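Long-range contact in archaeal flagellar ATP-binding protein FlaH (Methanocaldococcus jannaschii DSM 2661, PDB 4WIA), which probably binds and hydrolyses ATP with magnesium as a component of the archaellum, the archaeal flagellum: residues Phe51-Gln64 and Phe118-Leu132. Numbering follows the deposited sequence.
Sequences FLQNRYSVTYVSTQ and FYEKDVIIFDSISAL. With SO4 (sulfate ion), chain J; SO4 (sulfate ion), chain F.
Tyr60, midway along strand 58-62, reaches Asp127 at the C-terminal end of the parallel neighbour 123-127, in the central sheet of a KaiC-like P-loop ATPase. Tyr60 OH donates to Asp127 OD2 at 2.9 Å, on the anti side of the carboxylate and 22° out of its plane. OD2 also bonds Ser41 OG of the Walker A motif, and OD1 bonds Thr162, so three hydroxyls fix the rotation of this buried carboxylate. Its place at the strand end, next to the predicted magnesium ligand Ser41, is consistent with the Walker B aspartate. With CG anti to the backbone N (chi1 -164°), the Tyr60 ring runs obliquely forward over the sheet face, and Ile125 CG2 lies over its centre, 4.0 Å from the centroid. Val123 CG2 likewise makes a CH-pi contact over the Phe51 ring, packing the end of helix 40-53 on the same sheet face.

Parallel pairing is set by Thr59 N to Val123 O (2.8 Å) and Asp127 N to Val61 O (2.8 Å, 176° at the hydrogen). On the other face, Thr59 OG1 donates to a lone pair of Phe118 O at 2.8 Å. Where strand 123-127 begins, Asp122 OD2 accepts from Ser57 N (2.9 Å), while Ser57 OG accepts from Asp122 N. Beyond its far end, Ser128 N, the nitrogen of the cis peptide Asp127-Ser128, donates to Thr63 OG1 at 2.9 Å, and Ser128 OG N-caps helix 129-134 through Ala131 N.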
# COMPACT_ATOMS: atom_id res chain seq x y z
N PHE A 51 5.57 -5.63 -7.47
CA PHE A 51 4.24 -6.17 -7.70
C PHE A 51 3.61 -6.66 -6.39
O PHE A 51 2.46 -6.33 -6.07
CB PHE A 51 4.31 -7.36 -8.69
CG PHE A 51 4.60 -6.98 -10.12
CD1 PHE A 51 3.83 -6.06 -10.76
CD2 PHE A 51 5.61 -7.58 -10.82
CE1 PHE A 51 4.08 -5.74 -12.07
CE2 PHE A 51 5.88 -7.28 -12.13
CZ PHE A 51 5.14 -6.30 -12.75
N LEU A 52 4.35 -7.46 -5.63
CA LEU A 52 3.78 -8.00 -4.40
C LEU A 52 3.38 -6.91 -3.41
O LEU A 52 2.34 -7.00 -2.75
CB LEU A 52 4.76 -8.95 -3.73
CG LEU A 52 4.96 -10.26 -4.44
CD1 LEU A 52 6.23 -10.92 -3.92
CD2 LEU A 52 3.76 -11.17 -4.18
N GLN A 53 4.20 -5.87 -3.26
CA GLN A 53 3.89 -4.80 -2.32
C GLN A 53 2.70 -4.01 -2.80
O GLN A 53 2.00 -3.40 -2.01
CB GLN A 53 5.10 -3.86 -2.16
CG GLN A 53 6.26 -4.48 -1.43
CD GLN A 53 5.86 -4.80 -0.03
OE1 GLN A 53 5.33 -3.98 0.68
NE2 GLN A 53 6.08 -5.98 0.37
N ASN A 54 2.46 -3.99 -4.11
CA ASN A 54 1.30 -3.29 -4.63
C ASN A 54 0.07 -4.17 -4.84
O ASN A 54 -0.82 -3.81 -5.58
CB ASN A 54 1.70 -2.55 -5.90
CG ASN A 54 2.54 -1.34 -5.57
OD1 ASN A 54 2.01 -0.30 -5.31
ND2 ASN A 54 3.85 -1.48 -5.59
N ARG A 55 0.04 -5.33 -4.18
CA ARG A 55 -1.15 -6.20 -4.06
C ARG A 55 -1.43 -7.02 -5.32
O ARG A 55 -2.54 -7.46 -5.52
CB ARG A 55 -2.40 -5.42 -3.66
CG ARG A 55 -2.22 -4.52 -2.43
CD ARG A 55 -1.92 -5.35 -1.20
NE ARG A 55 -1.56 -4.51 -0.10
CZ ARG A 55 -1.36 -4.91 1.16
NH1 ARG A 55 -0.98 -4.01 2.05
NH2 ARG A 55 -1.59 -6.13 1.57
N TYR A 56 -0.39 -7.25 -6.11
CA TYR A 56 -0.41 -8.29 -7.15
C TYR A 56 0.16 -9.65 -6.63
O TYR A 56 0.82 -9.71 -5.60
CB TYR A 56 0.35 -7.84 -8.38
CG TYR A 56 -0.16 -6.53 -8.95
CD1 TYR A 56 -1.21 -6.53 -9.85
CD2 TYR A 56 0.38 -5.31 -8.57
CE1 TYR A 56 -1.71 -5.36 -10.38
CE2 TYR A 56 -0.10 -4.12 -9.08
CZ TYR A 56 -1.14 -4.15 -9.98
OH TYR A 56 -1.61 -3.04 -10.52
N SER A 57 -0.18 -10.74 -7.31
CA SER A 57 0.34 -12.03 -6.98
C SER A 57 1.40 -12.38 -8.02
O SER A 57 1.33 -11.92 -9.12
CB SER A 57 -0.75 -13.07 -7.00
OG SER A 57 -1.46 -13.08 -8.24
N VAL A 58 2.41 -13.16 -7.62
CA VAL A 58 3.49 -13.49 -8.47
C VAL A 58 3.79 -14.99 -8.37
O VAL A 58 3.80 -15.56 -7.28
CB VAL A 58 4.75 -12.70 -8.05
CG1 VAL A 58 5.94 -13.11 -8.90
CG2 VAL A 58 4.52 -11.21 -8.21
N THR A 59 4.09 -15.61 -9.51
CA THR A 59 4.75 -16.87 -9.57
C THR A 59 6.19 -16.65 -10.02
O THR A 59 6.43 -15.99 -11.05
CB THR A 59 4.09 -17.81 -10.59
OG1 THR A 59 2.79 -18.15 -10.11
CG2 THR A 59 4.89 -19.14 -10.75
N TYR A 60 7.14 -17.22 -9.28
CA TYR A 60 8.54 -17.11 -9.66
C TYR A 60 9.10 -18.50 -9.87
O TYR A 60 9.23 -19.24 -8.92
CB TYR A 60 9.29 -16.33 -8.59
CG TYR A 60 10.66 -15.79 -8.99
CD1 TYR A 60 11.67 -16.62 -9.39
CD2 TYR A 60 10.93 -14.44 -8.94
CE1 TYR A 60 12.91 -16.16 -9.77
CE2 TYR A 60 12.18 -13.94 -9.30
CZ TYR A 60 13.16 -14.78 -9.70
OH TYR A 60 14.43 -14.34 -10.07
N VAL A 61 9.49 -18.83 -11.11
CA VAL A 61 10.05 -20.10 -11.45
C VAL A 61 11.54 -19.88 -11.66
O VAL A 61 11.93 -19.17 -12.57
CB VAL A 61 9.43 -20.64 -12.75
CG1 VAL A 61 10.00 -22.04 -13.12
CG2 VAL A 61 7.92 -20.70 -12.66
N SER A 62 12.35 -20.53 -10.84
CA SER A 62 13.79 -20.40 -10.86
C SER A 62 14.48 -21.74 -11.25
O SER A 62 14.26 -22.74 -10.61
CB SER A 62 14.30 -20.03 -9.46
OG SER A 62 15.72 -19.99 -9.42
N THR A 63 15.38 -21.69 -12.22
CA THR A 63 16.27 -22.78 -12.51
C THR A 63 17.54 -22.75 -11.69
O THR A 63 18.44 -23.52 -11.97
CB THR A 63 16.69 -22.71 -13.99
OG1 THR A 63 17.22 -21.41 -14.30
CG2 THR A 63 15.48 -22.94 -14.85
N GLN A 64 17.66 -21.85 -10.71
CA GLN A 64 18.94 -21.65 -10.00
C GLN A 64 18.89 -21.76 -8.47
O GLN A 64 19.82 -22.24 -7.88
CB GLN A 64 19.55 -20.31 -10.39
CG GLN A 64 19.86 -20.23 -11.88
CD GLN A 64 20.45 -18.89 -12.27
OE1 GLN A 64 20.65 -18.03 -11.43
NE2 GLN A 64 20.66 -18.69 -13.55
N PHE A 118 0.72 -22.06 -11.94
CA PHE A 118 1.57 -20.96 -12.21
C PHE A 118 0.73 -19.77 -12.65
O PHE A 118 1.03 -18.62 -12.25
CB PHE A 118 2.60 -21.23 -13.34
CG PHE A 118 3.58 -22.33 -13.07
CD1 PHE A 118 3.71 -22.91 -11.82
CD2 PHE A 118 4.39 -22.77 -14.10
CE1 PHE A 118 4.63 -23.92 -11.61
CE2 PHE A 118 5.29 -23.80 -13.91
CZ PHE A 118 5.40 -24.38 -12.66
N TYR A 119 -0.28 -20.04 -13.47
CA TYR A 119 -0.99 -18.99 -14.24
C TYR A 119 -2.22 -18.47 -13.52
O TYR A 119 -2.86 -17.53 -13.97
CB TYR A 119 -1.33 -19.48 -15.67
CG TYR A 119 -0.10 -19.97 -16.32
CD1 TYR A 119 0.88 -19.07 -16.73
CD2 TYR A 119 0.18 -21.35 -16.42
CE1 TYR A 119 2.10 -19.51 -17.25
CE2 TYR A 119 1.37 -21.79 -16.94
CZ TYR A 119 2.34 -20.84 -17.33
OH TYR A 119 3.55 -21.25 -17.85
N GLU A 120 -2.45 -18.94 -12.31
CA GLU A 120 -3.46 -18.27 -11.48
C GLU A 120 -2.95 -16.93 -10.95
O GLU A 120 -3.72 -16.12 -10.54
CB GLU A 120 -3.87 -19.14 -10.29
CG GLU A 120 -4.28 -20.58 -10.62
CD GLU A 120 -4.53 -21.37 -9.33
OE1 GLU A 120 -5.63 -21.90 -9.16
OE2 GLU A 120 -3.62 -21.41 -8.47
N LYS A 121 -1.65 -16.66 -11.00
CA LYS A 121 -1.14 -15.39 -10.47
C LYS A 121 -1.11 -14.33 -11.52
O LYS A 121 -1.32 -14.64 -12.71
CB LYS A 121 0.27 -15.57 -9.89
CG LYS A 121 0.41 -16.69 -8.89
CD LYS A 121 -0.66 -16.64 -7.84
CE LYS A 121 -0.27 -17.51 -6.66
NZ LYS A 121 -1.43 -17.68 -5.75
N ASP A 122 -0.92 -13.05 -11.10
CA ASP A 122 -0.96 -11.90 -12.02
C ASP A 122 0.27 -11.87 -12.85
O ASP A 122 0.24 -11.48 -14.00
CB ASP A 122 -1.11 -10.58 -11.29
CG ASP A 122 -2.34 -10.53 -10.42
OD1 ASP A 122 -3.43 -10.95 -10.91
OD2 ASP A 122 -2.20 -10.13 -9.25
N VAL A 123 1.37 -12.32 -12.31
CA VAL A 123 2.65 -12.14 -12.94
C VAL A 123 3.37 -13.44 -12.85
O VAL A 123 3.46 -13.99 -11.75
CB VAL A 123 3.48 -11.07 -12.17
CG1 VAL A 123 4.85 -10.89 -12.80
CG2 VAL A 123 2.76 -9.72 -12.18
N ILE A 124 3.97 -13.89 -13.95
CA ILE A 124 4.72 -15.12 -13.93
C ILE A 124 6.12 -14.91 -14.44
O ILE A 124 6.32 -14.43 -15.55
CB ILE A 124 4.02 -16.20 -14.80
CG1 ILE A 124 2.57 -16.40 -14.32
CG2 ILE A 124 4.78 -17.51 -14.73
CD1 ILE A 124 1.56 -15.58 -15.07
N ILE A 125 7.10 -15.31 -13.63
CA ILE A 125 8.50 -15.05 -13.96
C ILE A 125 9.23 -16.39 -14.24
O ILE A 125 9.18 -17.24 -13.38
CB ILE A 125 9.14 -14.33 -12.78
CG1 ILE A 125 8.49 -12.96 -12.60
CG2 ILE A 125 10.63 -14.16 -12.98
CD1 ILE A 125 8.89 -12.14 -11.39
N PHE A 126 9.97 -16.49 -15.36
CA PHE A 126 10.84 -17.61 -15.59
C PHE A 126 12.29 -17.15 -15.62
O PHE A 126 12.71 -16.51 -16.57
CB PHE A 126 10.51 -18.32 -16.92
CG PHE A 126 9.10 -18.81 -16.98
CD1 PHE A 126 8.76 -19.98 -16.40
CD2 PHE A 126 8.10 -18.03 -17.50
CE1 PHE A 126 7.46 -20.45 -16.38
CE2 PHE A 126 6.79 -18.47 -17.47
CZ PHE A 126 6.47 -19.69 -16.89
N ASP A 127 13.04 -17.52 -14.59
CA ASP A 127 14.43 -17.15 -14.51
C ASP A 127 15.22 -18.44 -14.30
O ASP A 127 15.46 -18.80 -13.15
CB ASP A 127 14.59 -16.19 -13.31
CG ASP A 127 16.03 -15.77 -13.09
OD1 ASP A 127 16.79 -15.79 -14.08
OD2 ASP A 127 16.38 -15.39 -11.94
N SER A 128 15.61 -19.19 -15.34
CA SER A 128 15.85 -18.76 -16.71
C SER A 128 14.99 -19.56 -17.69
O SER A 128 14.92 -20.80 -17.63
CB SER A 128 17.33 -19.08 -16.98
OG SER A 128 17.67 -19.20 -18.36
N ILE A 129 14.36 -18.86 -18.62
CA ILE A 129 13.66 -19.53 -19.68
C ILE A 129 14.68 -20.11 -20.67
O ILE A 129 14.46 -21.19 -21.21
CB ILE A 129 12.64 -18.63 -20.39
CG1 ILE A 129 11.58 -19.45 -21.09
CG2 ILE A 129 13.32 -17.77 -21.43
CD1 ILE A 129 10.74 -20.34 -20.20
N SER A 130 15.83 -19.45 -20.83
CA SER A 130 16.87 -19.98 -21.72
C SER A 130 17.41 -21.35 -21.26
O SER A 130 17.60 -22.25 -22.09
CB SER A 130 18.01 -18.98 -21.98
OG SER A 130 18.81 -18.75 -20.84
N ALA A 131 17.61 -21.55 -19.95
CA ALA A 131 18.02 -22.86 -19.44
C ALA A 131 16.93 -23.92 -19.69
O ALA A 131 17.24 -25.07 -20.06
CB ALA A 131 18.35 -22.80 -17.97
N LEU A 132 15.66 -23.56 -19.53
CA LEU A 132 14.56 -24.52 -19.74
C LEU A 132 14.41 -24.92 -21.19
O LEU A 132 14.11 -26.08 -21.48
CB LEU A 132 13.25 -23.90 -19.25
CG LEU A 132 13.15 -23.71 -17.74
CD1 LEU A 132 11.96 -22.84 -17.35
CD2 LEU A 132 13.06 -25.03 -16.98
S SO4 J . -1.57 -9.63 1.07
O1 SO4 J . -2.23 -9.45 2.40
O2 SO4 J . -1.78 -8.39 0.24
O3 SO4 J . -0.16 -9.95 1.00
O4 SO4 J . -2.36 -10.77 0.44
S SO4 F . 22.05 -16.90 -16.40
O1 SO4 F . 22.59 -15.76 -17.15
O2 SO4 F . 22.46 -17.03 -14.97
O3 SO4 F . 22.66 -18.03 -17.16
O4 SO4 F . 20.54 -16.97 -16.39